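Local coordinates for CBS domain-containing protein (Listeria monocytogenes, PDB 6XNU) that binds the second messenger c-di-AMP, probably through its CBS domains, and controls (p)ppGpp and c-di-AMP homeostasis, at residues Leu148-Val151 with Asn152-Ile155. Residues are numbered along the deposited sequence; the frame is centred on the assembly and turned at random.
Sequences LKQV and NRYI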
# COMPACT_ATOMS: atom_id res chain seq x y z
N LEU A 148 -7.65 -13.49 3.37
CA LEU A 148 -8.29 -13.66 2.06
C LEU A 148 -8.12 -15.08 1.54
O LEU A 148 -9.04 -15.64 0.93
CB LEU A 148 -7.72 -12.65 1.06
CG LEU A 148 -8.52 -11.36 0.90
CD1 LEU A 148 -9.88 -11.62 0.21
CD2 LEU A 148 -8.73 -10.69 2.24
N LYS A 149 -6.95 -15.69 1.77
CA LYS A 149 -6.76 -17.08 1.38
C LYS A 149 -7.74 -17.98 2.11
O LYS A 149 -8.32 -18.90 1.51
CB LYS A 149 -5.33 -17.53 1.69
CG LYS A 149 -4.31 -17.09 0.66
CD LYS A 149 -2.90 -17.50 1.06
CE LYS A 149 -2.70 -19.01 1.03
NZ LYS A 149 -1.35 -19.40 1.57
N GLN A 150 -7.96 -17.72 3.39
CA GLN A 150 -8.90 -18.53 4.16
C GLN A 150 -10.33 -18.33 3.66
O GLN A 150 -11.11 -19.30 3.59
CB GLN A 150 -8.77 -18.19 5.64
CG GLN A 150 -7.45 -18.66 6.22
CD GLN A 150 -7.24 -18.18 7.64
OE1 GLN A 150 -7.83 -17.18 8.06
NE2 GLN A 150 -6.39 -18.88 8.39
N VAL A 151 -10.71 -17.09 3.34
CA VAL A 151 -12.06 -16.84 2.84
C VAL A 151 -12.27 -17.51 1.49
O VAL A 151 -13.31 -18.14 1.24
CB VAL A 151 -12.31 -15.32 2.76
CG1 VAL A 151 -13.60 -15.03 2.01
CG2 VAL A 151 -12.37 -14.73 4.16
N ASN A 152 -11.28 -17.39 0.61
CA ASN A 152 -11.26 -18.08 -0.68
C ASN A 152 -11.46 -19.58 -0.50
O ASN A 152 -12.32 -20.19 -1.15
CB ASN A 152 -9.91 -17.75 -1.35
CG ASN A 152 -9.82 -18.20 -2.78
OD1 ASN A 152 -10.54 -17.71 -3.66
ND2 ASN A 152 -8.88 -19.11 -3.03
N ARG A 153 -10.71 -20.19 0.42
CA ARG A 153 -10.87 -21.63 0.68
C ARG A 153 -12.27 -21.94 1.17
O ARG A 153 -12.87 -22.95 0.77
CB ARG A 153 -9.83 -22.09 1.71
CG ARG A 153 -9.87 -23.57 2.00
CD ARG A 153 -8.72 -24.00 2.92
NE ARG A 153 -8.82 -23.43 4.26
CZ ARG A 153 -7.96 -22.53 4.76
NH1 ARG A 153 -6.93 -22.10 4.04
NH2 ARG A 153 -8.14 -22.07 5.99
N TYR A 154 -12.82 -21.09 2.03
CA TYR A 154 -14.15 -21.36 2.57
C TYR A 154 -15.21 -21.29 1.48
O TYR A 154 -16.11 -22.15 1.43
CB TYR A 154 -14.46 -20.37 3.69
CG TYR A 154 -15.82 -20.60 4.33
CD1 TYR A 154 -16.02 -21.67 5.20
CD2 TYR A 154 -16.88 -19.74 4.09
CE1 TYR A 154 -17.26 -21.89 5.78
CE2 TYR A 154 -18.13 -19.96 4.68
CZ TYR A 154 -18.31 -21.03 5.53
OH TYR A 154 -19.54 -21.25 6.11
N ILE A 155 -15.13 -20.29 0.61
CA ILE A 155 -16.07 -20.17 -0.51
C ILE A 155 -16.03 -21.42 -1.38
O ILE A 155 -17.07 -21.91 -1.84
CB ILE A 155 -15.77 -18.89 -1.31
CG1 ILE A 155 -16.31 -17.67 -0.57
CG2 ILE A 155 -16.34 -18.98 -2.73
CD1 ILE A 155 -15.75 -16.36 -1.09
O HOH W 1 -7.34 -20.24 -0.84
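Asn152 N donates to Leu148 O at 2.9 Å, and Arg153 to Lys149, Tyr154 to Gln150 and Ile155 to Val151 repeat the same alpha-helical bond, N-H of i+4 to O of i. The carbonyl of Lys149 is used twice, since a water also donates to its O at 2.9 Å. That water in turn accepts from Asn152 ND2 at 2.9 Å, so it joins the short amide to a carbonyl three residues back. Arg153 doubles back too: its chain is bent at chi3 (65°), which lays one guanidinium face over Gln150 CA and brings NH2 to 3.5 Å from Gln150 CG. The long arginine chain has the reach to run alongside Gln150, both pointing the same way, so that Arg153 NH2 forms a salt bridge with Glu26 OE1 of helix 26-29, the same oxygen that accepts from Gln150 NE2; the two planar groups stand 83° apart. Both segments lie on the C-terminal helix 145-161, which follows strand 138-143 and packs on the second subunit. The apolar face serves that interface: Val151 CG1, anti to its own N (chi1 169°), meets Ile155 CD1 at 4.0 Å, while buried Leu148, Val151 and Ile155 touch Leu123, Val151 and Val120 of that subunit.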